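Glycosyl hydrolases family 31 family protein (Aspergillus niger, PDB 6DRU) catalyses the release of alpha-xylose from the non-reducing terminal glucose of xyloglucan oligosaccharides, as an alpha-xylosidase of glycoside hydrolase family 31. Local coordinates at residues T354-N364 / G400-Q411; N364-R373 / L438-E449. All blocks are in the same frame, centred on the assembly; numbering follows the deposited sequence.

How the contacts relate
Both contacts belong to the TIM-barrel domain and share N364, where strand 360-364 ends and the chain leads on to helix 370-385. Contact 1 (354-364 with 400-411) joins a beta hairpin to the long loop after barrel strand 391-394. Contact 2 (364-373 with 438-449), about 19 Å away centre to centre, joins the turn and first helical turn after strand 360-364 to helix 439-455. Both are largely buried, but contact 1 borders bound sugar and two neighbouring subunits, whereas contact 2, touched by no other protein chain, nears solvent around R373. In contact 1 a carboxylate gathers backbone N-H groups of an irregular loop; in contact 2 tyrosines, a histidine and alanines fill the inner part, with an arginine salt bridge farther out.

Contact 1 of 2, residues T354-N364 / G400-Q411; sequences TDSWNGSYIRN and GALGEAYENNGQ. With BGC (beta-D-glucopyranose), chain F; NAG (2-acetamido-2-deoxy-beta-D-glucopyranose), chain D; GAL (beta-D-galactopyranose), chain B.
D355, S356 and W357 run alongside A401, N408 and G410, with W357 CA 5.0 Å from G410 CA, but side chains rather than strand pairing make the bonds across. The first segment is a beta hairpin, closed by a type I' turn from W357 to S360 and carrying a classic bulge where T354 and D355 both face I362; the second is the loop that follows TIM-barrel strand 391-394. Aspartate suits the centre because one short carboxylate can serve several backbone N-H groups. With CG turned away from the backbone N (chi1 -151°), OD2 of D355 takes L402 N at 2.6 Å on its anti lone pair. OD1 of D355 receives N409 N at 3.1 Å in a nearly straight bond (167°), and S356 N reaches OD1 from the same face. E407 brings a second carboxylate alongside, and the N-H groups around D355 OD1 probably ease the repulsion. S356 OG donates to N409 O over 2.8 Å, in the carbonyl plane. Beside these polar links, L402 CD2 touches both W357 CB and I362 CD1, and G410, bare of any side chain, lets its CA lie 3.7 Å from W357 CE3. At the subunit interface, R363 of the second subunit donates hydrogen bonds to Y361 OH and N408 OD1. The loop also reaches the sugar: the O4 hydroxyl of a bound glucose donates to E404 OE2 over 2.6 Å and accepts from N409 ND2 over 3.1 Å.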
loop_
_atom_site.group_PDB
_atom_site.type_symbol
_atom_site.label_atom_id
_atom_site.label_comp_id
_atom_site.label_asym_id
_atom_site.label_seq_id
_atom_site.Cartn_x
_atom_site.Cartn_y
_atom_site.Cartn_z
ATOM N N THR A 354 14.490 13.292 -9.051
ATOM C CA THR A 354 13.743 13.813 -7.913
ATOM C C THR A 354 13.145 15.191 -8.157
ATOM O O THR A 354 12.143 15.539 -7.523
ATOM C CB THR A 354 14.641 13.868 -6.674
ATOM O OG1 THR A 354 15.837 14.596 -6.980
ATOM C CG2 THR A 354 15.017 12.462 -6.233
ATOM N N ASP A 355 13.730 15.986 -9.054
ATOM C CA ASP A 355 13.195 17.302 -9.388
ATOM C C ASP A 355 13.843 17.808 -10.671
ATOM O O ASP A 355 14.432 17.025 -11.424
ATOM C CB ASP A 355 13.427 18.293 -8.241
ATOM C CG ASP A 355 12.363 19.381 -8.177
ATOM O OD1 ASP A 355 11.789 19.723 -9.234
ATOM O OD2 ASP A 355 12.110 19.902 -7.069
ATOM N N SER A 356 13.747 19.111 -10.928
ATOM C CA SER A 356 14.374 19.719 -12.091
ATOM C C SER A 356 14.890 21.100 -11.719
ATOM O O SER A 356 14.416 21.730 -10.770
ATOM C CB SER A 356 13.408 19.825 -13.279
ATOM O OG SER A 356 12.327 20.691 -12.984
ATOM N N TRP A 357 15.871 21.561 -12.488
ATOM C CA TRP A 357 16.448 22.890 -12.347
ATOM C C TRP A 357 17.410 23.111 -13.504
ATOM O O TRP A 357 18.046 22.165 -13.978
ATOM C CB TRP A 357 17.179 23.066 -11.009
ATOM C CG TRP A 357 17.770 24.430 -10.851
ATOM C CD1 TRP A 357 19.090 24.765 -10.912
ATOM C CD2 TRP A 357 17.055 25.654 -10.637
ATOM N NE1 TRP A 357 19.244 26.119 -10.734
ATOM C CE2 TRP A 357 18.009 26.687 -10.564
ATOM C CE3 TRP A 357 15.702 25.974 -10.492
ATOM C CZ2 TRP A 357 17.653 28.017 -10.353
ATOM C CZ3 TRP A 357 15.350 27.295 -10.283
ATOM C CH2 TRP A 357 16.321 28.300 -10.216
ATOM N N ASN A 358 17.500 24.364 -13.955
ATOM C CA ASN A 358 18.433 24.750 -15.013
ATOM C C ASN A 358 18.150 23.982 -16.304
ATOM O O ASN A 358 19.063 23.650 -17.064
ATOM C CB ASN A 358 19.884 24.558 -14.549
ATOM C CG ASN A 358 20.895 25.193 -15.483
ATOM O OD1 ASN A 358 21.675 24.495 -16.130
ATOM N ND2 ASN A 358 20.891 26.519 -15.554
ATOM N N GLY A 359 16.876 23.686 -16.554
ATOM C CA GLY A 359 16.479 22.986 -17.758
ATOM C C GLY A 359 16.807 21.511 -17.788
ATOM O O GLY A 359 16.668 20.883 -18.843
ATOM N N SER A 360 17.234 20.936 -16.668
ATOM C CA SER A 360 17.594 19.528 -16.590
ATOM C C SER A 360 16.924 18.898 -15.380
ATOM O O SER A 360 16.780 19.538 -14.334
ATOM C CB SER A 360 19.114 19.348 -16.498
ATOM O OG SER A 360 19.773 20.045 -17.540
ATOM N N TYR A 361 16.514 17.641 -15.525
ATOM C CA TYR A 361 16.002 16.885 -14.393
ATOM C C TYR A 361 17.163 16.284 -13.613
ATOM O O TYR A 361 18.132 15.790 -14.198
ATOM C CB TYR A 361 15.037 15.800 -14.871
ATOM C CG TYR A 361 13.748 16.368 -15.423
ATOM C CD1 TYR A 361 13.622 16.678 -16.770
ATOM C CD2 TYR A 361 12.663 16.615 -14.589
ATOM C CE1 TYR A 361 12.447 17.207 -17.276
ATOM C CE2 TYR A 361 11.485 17.145 -15.085
ATOM C CZ TYR A 361 11.383 17.438 -16.428
ATOM O OH TYR A 361 10.213 17.963 -16.926
ATOM N N ILE A 362 17.068 16.337 -12.284
ATOM C CA ILE A 362 18.210 16.115 -11.409
ATOM C C ILE A 362 17.864 15.083 -10.342
ATOM O O ILE A 362 16.718 14.652 -10.200
ATOM C CB ILE A 362 18.687 17.425 -10.752
ATOM C CG1 ILE A 362 17.501 18.179 -10.141
ATOM C CG2 ILE A 362 19.393 18.300 -11.770
ATOM C CD1 ILE A 362 17.215 17.844 -8.685
ATOM N N ARG A 363 18.890 14.698 -9.584
ATOM C CA ARG A 363 18.760 13.829 -8.421
ATOM C C ARG A 363 19.526 14.454 -7.265
ATOM O O ARG A 363 20.668 14.892 -7.442
ATOM C CB ARG A 363 19.305 12.423 -8.707
ATOM C CG ARG A 363 18.763 11.776 -9.968
ATOM C CD ARG A 363 19.802 10.863 -10.605
ATOM N NE ARG A 363 19.373 10.378 -11.913
ATOM C CZ ARG A 363 18.772 9.210 -12.119
ATOM N NH1 ARG A 363 18.534 8.393 -11.102
ATOM N NH2 ARG A 363 18.413 8.858 -13.346
ATOM N N ASN A 364 18.904 14.499 -6.090
ATOM C CA ASN A 364 19.579 15.009 -4.904
ATOM C C ASN A 364 20.538 13.965 -4.351
ATOM O O ASN A 364 20.222 12.773 -4.306
ATOM C CB ASN A 364 18.566 15.397 -3.829
ATOM C CG ASN A 364 18.111 16.837 -3.946
ATOM O OD1 ASN A 364 18.197 17.445 -5.014
ATOM N ND2 ASN A 364 17.627 17.394 -2.843
ATOM N N GLY A 400 13.635 15.862 -0.340
ATOM C CA GLY A 400 12.608 15.404 -1.255
ATOM C C GLY A 400 12.721 16.058 -2.617
ATOM O O GLY A 400 13.521 15.629 -3.453
ATOM N N ALA A 401 11.922 17.094 -2.852
ATOM C CA ALA A 401 12.047 17.901 -4.058
ATOM C C ALA A 401 13.242 18.842 -3.905
ATOM O O ALA A 401 14.029 18.737 -2.961
ATOM C CB ALA A 401 10.747 18.652 -4.334
ATOM N N LEU A 402 13.389 19.787 -4.828
ATOM C CA LEU A 402 14.526 20.706 -4.802
ATOM C C LEU A 402 14.110 22.038 -4.176
ATOM O O LEU A 402 14.041 23.081 -4.825
ATOM C CB LEU A 402 15.092 20.890 -6.208
ATOM C CG LEU A 402 16.450 21.591 -6.298
ATOM C CD1 LEU A 402 17.420 21.034 -5.265
ATOM C CD2 LEU A 402 17.026 21.462 -7.699
ATOM N N GLY A 403 13.802 21.974 -2.879
ATOM C CA GLY A 403 13.679 23.161 -2.061
ATOM C C GLY A 403 12.317 23.824 -2.035
ATOM O O GLY A 403 12.109 24.732 -1.219
ATOM N N GLU A 404 11.385 23.418 -2.892
ATOM C CA GLU A 404 10.081 24.055 -2.971
ATOM C C GLU A 404 8.974 23.052 -2.676
ATOM O O GLU A 404 9.182 21.835 -2.686
ATOM C CB GLU A 404 9.854 24.690 -4.348
ATOM C CG GLU A 404 10.949 25.649 -4.779
ATOM C CD GLU A 404 10.869 26.985 -4.067
ATOM O OE1 GLU A 404 9.866 27.229 -3.363
ATOM O OE2 GLU A 404 11.813 27.790 -4.208
ATOM N N ALA A 405 7.783 23.585 -2.411
ATOM C CA ALA A 405 6.599 22.778 -2.153
ATOM C C ALA A 405 5.915 22.316 -3.431
ATOM O O ALA A 405 4.811 21.767 -3.368
ATOM C CB ALA A 405 5.609 23.558 -1.285
ATOM N N TYR A 406 6.539 22.545 -4.582
ATOM C CA TYR A 406 6.031 22.093 -5.865
ATOM C C TYR A 406 7.146 21.395 -6.627
ATOM O O TYR A 406 8.330 21.674 -6.421
ATOM C CB TYR A 406 5.475 23.261 -6.693
ATOM C CG TYR A 406 6.363 24.488 -6.693
ATOM C CD1 TYR A 406 7.419 24.608 -7.587
ATOM C CD2 TYR A 406 6.144 25.527 -5.797
ATOM C CE1 TYR A 406 8.231 25.728 -7.588
ATOM C CE2 TYR A 406 6.951 26.650 -5.789
ATOM C CZ TYR A 406 7.991 26.745 -6.687
ATOM O OH TYR A 406 8.795 27.861 -6.683
ATOM N N GLU A 407 6.758 20.477 -7.504
ATOM C CA GLU A 407 7.719 19.776 -8.338
ATOM C C GLU A 407 7.980 20.555 -9.624
ATOM O O GLU A 407 7.318 21.551 -9.926
ATOM C CB GLU A 407 7.226 18.363 -8.656
ATOM C CG GLU A 407 7.676 17.308 -7.658
ATOM C CD GLU A 407 9.160 17.001 -7.758
ATOM O OE1 GLU A 407 9.803 17.448 -8.733
ATOM O OE2 GLU A 407 9.686 16.313 -6.859
ATOM N N ASN A 408 8.981 20.092 -10.377
ATOM C CA ASN A 408 9.352 20.684 -11.664
ATOM C C ASN A 408 9.845 22.118 -11.481
ATOM O O ASN A 408 9.424 23.043 -12.178
ATOM C CB ASN A 408 8.195 20.612 -12.664
ATOM C CG ASN A 408 7.695 19.195 -12.871
ATOM O OD1 ASN A 408 8.387 18.358 -13.452
ATOM N ND2 ASN A 408 6.488 18.915 -12.387
ATOM N N ASN A 409 10.745 22.293 -10.515
ATOM C CA ASN A 409 11.311 23.604 -10.241
ATOM C C ASN A 409 12.032 24.146 -11.470
ATOM O O ASN A 409 12.541 23.393 -12.305
ATOM C CB ASN A 409 12.270 23.524 -9.052
ATOM C CG ASN A 409 12.621 24.887 -8.491
ATOM O OD1 ASN A 409 12.037 25.899 -8.876
ATOM N ND2 ASN A 409 13.580 24.919 -7.571
ATOM N N GLY A 410 12.072 25.472 -11.578
ATOM C CA GLY A 410 12.706 26.125 -12.701
ATOM C C GLY A 410 11.861 26.227 -13.949
ATOM O O GLY A 410 12.244 26.950 -14.878
ATOM N N GLN A 411 10.729 25.533 -14.011
ATOM C CA GLN A 411 9.860 25.583 -15.175
ATOM C C GLN A 411 8.815 26.682 -14.976
ATOM O O GLN A 411 8.872 27.452 -14.014
ATOM C CB GLN A 411 9.243 24.206 -15.422
ATOM C CG GLN A 411 10.279 23.128 -15.737
ATOM C CD GLN A 411 9.661 21.785 -16.081
ATOM O OE1 GLN A 411 9.939 20.777 -15.429
ATOM N NE2 GLN A 411 8.825 21.763 -17.112
HETATM C C2 BGC F . 11.701 29.840 -8.139
HETATM C C3 BGC F . 11.963 28.748 -7.162
HETATM C C4 BGC F . 13.479 28.500 -7.054
HETATM C C5 BGC F . 14.201 29.793 -6.796
HETATM C C6 BGC F . 15.704 29.555 -6.821
HETATM C C1 BGC F . 12.483 31.052 -7.701
HETATM O O2 BGC F . 10.291 30.152 -8.185
HETATM O O3 BGC F . 11.324 27.598 -7.586
HETATM O O4 BGC F . 13.741 27.610 -5.992
HETATM O O5 BGC F . 13.875 30.741 -7.793
HETATM O O6 BGC F . 16.376 30.785 -6.993
HETATM C C1 NAG D . 22.065 26.931 -16.341
HETATM C C2 NAG D . 21.809 27.902 -17.477
HETATM C C3 NAG D . 23.034 28.460 -18.112
HETATM C C4 NAG D . 24.120 28.771 -17.105
HETATM C C5 NAG D . 24.317 27.599 -16.175
HETATM C C6 NAG D . 25.406 27.912 -15.174
HETATM C C7 NAG D . 19.632 27.273 -18.460
HETATM C C8 NAG D . 18.849 26.535 -19.525
HETATM N N2 NAG D . 21.050 27.221 -18.467
HETATM O O3 NAG D . 22.689 29.612 -18.847
HETATM O O4 NAG D . 25.322 29.033 -17.788
HETATM O O5 NAG D . 23.105 27.371 -15.506
HETATM O O6 NAG D . 25.143 27.242 -13.962
HETATM O O7 NAG D . 19.049 27.909 -17.606
HETATM C C1 GAL B . 9.025 33.334 -13.930
HETATM C C2 GAL B . 9.318 33.546 -15.398
HETATM C C3 GAL B . 9.441 32.439 -16.231
HETATM C C4 GAL B . 10.211 31.339 -15.528
HETATM C C5 GAL B . 9.785 31.179 -14.084
HETATM C C6 GAL B . 10.653 30.125 -13.429
HETATM O O2 GAL B . 8.431 34.502 -15.934
HETATM O O3 GAL B . 9.913 32.858 -17.490
HETATM O O4 GAL B . 11.591 31.621 -15.576
HETATM O O5 GAL B . 9.939 32.402 -13.402
HETATM O O6 GAL B . 10.341 30.033 -12.056
HETATM O O HOH W 1 15.399 16.790 -5.359
HETATM O O HOH W 2 16.178 19.668 -1.532
HETATM O O HOH W 3 16.355 15.335 -1.082
#

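Contact 2 of 2, residues N364-R373 / L438-E449; sequences NYDSTNPSAR and LYPWAHQQAIEE. With GOL (glycerol), chain P.
Y365 and Y439 reach past each other at the buried end, each spending its hydroxyl on the opposite segment. Y439 OH donates to Y365 O over 2.6 Å, in the carbonyl plane. Y365 OH is hydrogen-bonded to H443 ND1 (2.5 Å), either being a possible donor, and the two rings meet rim to rim with planes at 63°. S367 is small enough to lie over the face of the Y439 ring, its CB making a CH-pi contact; its OG, folded back between backbone N and carbonyl carbon (chi1 65°), donates to Y439 O at 2.9 Å, an oxygen that also accepts H443 N within the helix. In the TIM-barrel domain, the turn from strand 360-364 into helix 370-385, N-capped by N369, thus packs with that helix's first turn on helix 439-455, and R373 enters as a knob among A442, Q445, A446 and E449. The alanines leave room for its methylenes, with R373 CD 3.7 Å from A446 CB. Toward solvent the fit relaxes into polar contacts made by partly exposed side chains. The guanidinium lies between P370 CA on one face and the Q445 amide stacked on the other, and partners gather in its plane. R373 NE forms a salt bridge to E449 OE1 at 3.2 Å. R373 NH1 donates both to S367 O and, over 2.7 Å, to O2 of a glycerol probably from the crystallisation liquor.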
loop_
_atom_site.group_PDB
_atom_site.type_symbol
_atom_site.label_atom_id
_atom_site.label_comp_id
_atom_site.label_asym_id
_atom_site.label_seq_id
_atom_site.Cartn_x
_atom_site.Cartn_y
_atom_site.Cartn_z
ATOM N N ASN A 364 18.904 14.499 -6.090
ATOM C CA ASN A 364 19.579 15.009 -4.904
ATOM C C ASN A 364 20.538 13.965 -4.351
ATOM O O ASN A 364 20.222 12.773 -4.306
ATOM C CB ASN A 364 18.566 15.397 -3.829
ATOM C CG ASN A 364 18.111 16.837 -3.946
ATOM O OD1 ASN A 364 18.197 17.445 -5.014
ATOM N ND2 ASN A 364 17.627 17.394 -2.843
ATOM N N TYR A 365 21.716 14.418 -3.930
ATOM C CA TYR A 365 22.642 13.515 -3.269
ATOM C C TYR A 365 22.075 13.097 -1.914
ATOM O O TYR A 365 21.238 13.784 -1.322
ATOM C CB TYR A 365 24.019 14.168 -3.112
ATOM C CG TYR A 365 24.274 14.814 -1.767
ATOM C CD1 TYR A 365 25.266 14.326 -0.926
ATOM C CD2 TYR A 365 23.523 15.903 -1.333
ATOM C CE1 TYR A 365 25.510 14.901 0.306
ATOM C CE2 TYR A 365 23.758 16.485 -0.097
ATOM C CZ TYR A 365 24.754 15.978 0.716
ATOM O OH TYR A 365 25.001 16.548 1.944
ATOM N N ASP A 366 22.537 11.952 -1.422
ATOM C CA ASP A 366 21.971 11.347 -0.218
ATOM C C ASP A 366 22.765 11.814 0.996
ATOM O O ASP A 366 23.802 11.240 1.333
ATOM C CB ASP A 366 21.972 9.828 -0.337
ATOM C CG ASP A 366 21.190 9.157 0.772
ATOM O OD1 ASP A 366 20.521 9.872 1.547
ATOM O OD2 ASP A 366 21.249 7.912 0.871
ATOM N N SER A 367 22.271 12.858 1.667
ATOM C CA SER A 367 22.950 13.355 2.858
ATOM C C SER A 367 22.887 12.366 4.015
ATOM O O SER A 367 23.713 12.450 4.929
ATOM C CB SER A 367 22.355 14.698 3.291
ATOM O OG SER A 367 21.006 14.555 3.704
ATOM N N THR A 368 21.928 11.437 4.000
ATOM C CA THR A 368 21.867 10.406 5.031
ATOM C C THR A 368 22.898 9.306 4.815
ATOM O O THR A 368 23.157 8.527 5.739
ATOM C CB THR A 368 20.466 9.792 5.091
ATOM O OG1 THR A 368 20.254 8.966 3.941
ATOM C CG2 THR A 368 19.409 10.882 5.119
ATOM N N ASN A 369 23.484 9.227 3.623
ATOM C CA ASN A 369 24.533 8.254 3.341
ATOM C C ASN A 369 25.872 8.810 3.808
ATOM O O ASN A 369 26.320 9.837 3.284
ATOM C CB ASN A 369 24.576 7.942 1.846
ATOM C CG ASN A 369 25.509 6.788 1.500
ATOM O OD1 ASN A 369 26.467 6.500 2.216
ATOM N ND2 ASN A 369 25.228 6.126 0.384
ATOM N N PRO A 370 26.533 8.183 4.784
ATOM C CA PRO A 370 27.825 8.714 5.249
ATOM C C PRO A 370 28.877 8.769 4.159
ATOM O O PRO A 370 29.699 9.694 4.149
ATOM C CB PRO A 370 28.219 7.742 6.368
ATOM C CG PRO A 370 26.926 7.136 6.815
ATOM C CD PRO A 370 26.090 7.027 5.578
ATOM N N SER A 371 28.873 7.805 3.237
ATOM C CA SER A 371 29.820 7.842 2.130
ATOM C C SER A 371 29.565 9.034 1.218
ATOM O O SER A 371 30.512 9.602 0.662
ATOM C CB SER A 371 29.748 6.540 1.333
ATOM O OG SER A 371 30.149 5.435 2.121
ATOM N N ALA A 372 28.301 9.429 1.056
ATOM C CA ALA A 372 27.988 10.577 0.215
ATOM C C ALA A 372 28.412 11.882 0.880
ATOM O O ALA A 372 28.861 12.813 0.201
ATOM C CB ALA A 372 26.498 10.593 -0.120
ATOM N N ARG A 373 28.272 11.973 2.206
ATOM C CA ARG A 373 28.767 13.148 2.921
ATOM C C ARG A 373 30.272 13.300 2.740
ATOM O O ARG A 373 30.780 14.419 2.602
ATOM C CB ARG A 373 28.398 13.064 4.401
ATOM C CG ARG A 373 26.900 13.126 4.667
ATOM C CD ARG A 373 26.620 13.536 6.100
ATOM N NE ARG A 373 27.138 12.577 7.072
ATOM C CZ ARG A 373 26.447 11.546 7.546
ATOM N NH1 ARG A 373 25.205 11.333 7.132
ATOM N NH2 ARG A 373 26.996 10.728 8.435
ATOM N N LEU A 438 15.221 14.188 8.327
ATOM C CA LEU A 438 16.646 14.128 8.621
ATOM C C LEU A 438 17.500 14.789 7.546
ATOM O O LEU A 438 18.627 15.202 7.843
ATOM C CB LEU A 438 17.072 12.665 8.802
ATOM C CG LEU A 438 18.557 12.287 8.808
ATOM C CD1 LEU A 438 19.265 12.865 10.021
ATOM C CD2 LEU A 438 18.728 10.778 8.754
ATOM N N TYR A 439 16.981 14.923 6.322
ATOM C CA TYR A 439 17.823 15.323 5.193
ATOM C C TYR A 439 18.551 16.646 5.411
ATOM O O TYR A 439 19.787 16.669 5.272
ATOM C CB TYR A 439 16.990 15.351 3.906
ATOM C CG TYR A 439 17.825 15.539 2.662
ATOM C CD1 TYR A 439 18.119 16.808 2.179
ATOM C CD2 TYR A 439 18.328 14.445 1.972
ATOM C CE1 TYR A 439 18.887 16.980 1.043
ATOM C CE2 TYR A 439 19.095 14.606 0.836
ATOM C CZ TYR A 439 19.372 15.876 0.375
ATOM O OH TYR A 439 20.137 16.038 -0.757
ATOM N N PRO A 440 17.887 17.766 5.735
ATOM C CA PRO A 440 18.654 19.004 5.943
ATOM C C PRO A 440 19.533 18.956 7.178
ATOM O O PRO A 440 20.598 19.585 7.196
ATOM C CB PRO A 440 17.563 20.075 6.065
ATOM C CG PRO A 440 16.392 19.340 6.602
ATOM C CD PRO A 440 16.446 17.975 5.975
ATOM N N TRP A 441 19.113 18.226 8.213
ATOM C CA TRP A 441 19.943 18.059 9.400
ATOM C C TRP A 441 21.239 17.332 9.060
ATOM O O TRP A 441 22.321 17.728 9.510
ATOM C CB TRP A 441 19.151 17.299 10.465
ATOM C CG TRP A 441 19.765 17.263 11.830
ATOM C CD1 TRP A 441 19.472 18.084 12.879
ATOM C CD2 TRP A 441 20.753 16.341 12.304
ATOM N NE1 TRP A 441 20.224 17.735 13.977
ATOM C CE2 TRP A 441 21.019 16.669 13.649
ATOM C CE3 TRP A 441 21.444 15.274 11.722
ATOM C CZ2 TRP A 441 21.945 15.970 14.419
ATOM C CZ3 TRP A 441 22.364 14.580 12.488
ATOM C CH2 TRP A 441 22.606 14.931 13.822
ATOM N N ALA A 442 21.149 16.271 8.255
ATOM C CA ALA A 442 22.344 15.552 7.833
ATOM C C ALA A 442 23.165 16.342 6.825
ATOM O O ALA A 442 24.370 16.096 6.701
ATOM C CB ALA A 442 21.963 14.194 7.244
ATOM N N HIS A 443 22.543 17.276 6.101
ATOM C CA HIS A 443 23.304 18.133 5.198
ATOM C C HIS A 443 24.164 19.120 5.980
ATOM O O HIS A 443 25.331 19.340 5.635
ATOM C CB HIS A 443 22.357 18.867 4.248
ATOM C CG HIS A 443 23.038 19.465 3.057
ATOM N ND1 HIS A 443 23.969 18.777 2.309
ATOM C CD2 HIS A 443 22.918 20.682 2.477
ATOM C CE1 HIS A 443 24.395 19.545 1.323
ATOM N NE2 HIS A 443 23.769 20.705 1.400
ATOM N N GLN A 444 23.604 19.730 7.030
ATOM C CA GLN A 444 24.420 20.524 7.943
ATOM C C GLN A 444 25.538 19.680 8.538
ATOM O O GLN A 444 26.683 20.134 8.649
ATOM C CB GLN A 444 23.556 21.107 9.062
ATOM C CG GLN A 444 22.431 22.013 8.604
ATOM C CD GLN A 444 21.624 22.554 9.769
ATOM O OE1 GLN A 444 20.749 21.874 10.304
ATOM N NE2 GLN A 444 21.921 23.782 10.174
ATOM N N GLN A 445 25.215 18.444 8.927
ATOM C CA GLN A 445 26.200 17.548 9.523
ATOM C C GLN A 445 27.361 17.271 8.576
ATOM O O GLN A 445 28.497 17.089 9.027
ATOM C CB GLN A 445 25.516 16.242 9.936
ATOM C CG GLN A 445 26.447 15.176 10.488
ATOM C CD GLN A 445 25.764 13.830 10.643
ATOM O OE1 GLN A 445 24.824 13.508 9.915
ATOM N NE2 GLN A 445 26.236 13.033 11.595
ATOM N N ALA A 446 27.101 17.240 7.267
ATOM C CA ALA A 446 28.167 16.965 6.309
ATOM C C ALA A 446 29.278 18.008 6.388
ATOM O O ALA A 446 30.464 17.660 6.372
ATOM C CB ALA A 446 27.593 16.896 4.894
ATOM N N ILE A 447 28.918 19.290 6.487
ATOM C CA ILE A 447 29.941 20.330 6.576
ATOM C C ILE A 447 30.480 20.438 7.993
ATOM O O ILE A 447 31.663 20.746 8.187
ATOM C CB ILE A 447 29.400 21.681 6.077
ATOM C CG1 ILE A 447 29.018 21.590 4.605
ATOM C CG2 ILE A 447 30.423 22.779 6.258
ATOM C CD1 ILE A 447 27.561 21.390 4.407
ATOM N N GLU A 448 29.643 20.182 9.000
ATOM C CA GLU A 448 30.136 20.176 10.372
ATOM C C GLU A 448 31.244 19.146 10.538
ATOM O O GLU A 448 32.279 19.426 11.153
ATOM C CB GLU A 448 28.990 19.895 11.342
ATOM C CG GLU A 448 29.416 19.812 12.801
ATOM C CD GLU A 448 29.740 21.171 13.399
ATOM O OE1 GLU A 448 29.411 22.198 12.767
ATOM O OE2 GLU A 448 30.326 21.211 14.501
ATOM N N GLU A 449 31.048 17.949 9.978
ATOM C CA GLU A 449 32.090 16.929 10.021
ATOM C C GLU A 449 33.331 17.385 9.265
ATOM O O GLU A 449 34.461 17.130 9.699
ATOM C CB GLU A 449 31.560 15.616 9.442
ATOM C CG GLU A 449 30.485 14.950 10.290
ATOM C CD GLU A 449 29.799 13.800 9.571
ATOM O OE1 GLU A 449 29.829 13.767 8.321
ATOM O OE2 GLU A 449 29.223 12.930 10.261
HETATM C C1 GOL P . 22.341 8.084 9.763
HETATM O O1 GOL P . 23.394 7.215 9.499
HETATM C C2 GOL P . 22.861 9.503 9.467
HETATM O O2 GOL P . 24.001 9.475 8.675
HETATM C C3 GOL P . 23.121 10.131 10.857
HETATM O O3 GOL P . 23.484 11.458 10.638
#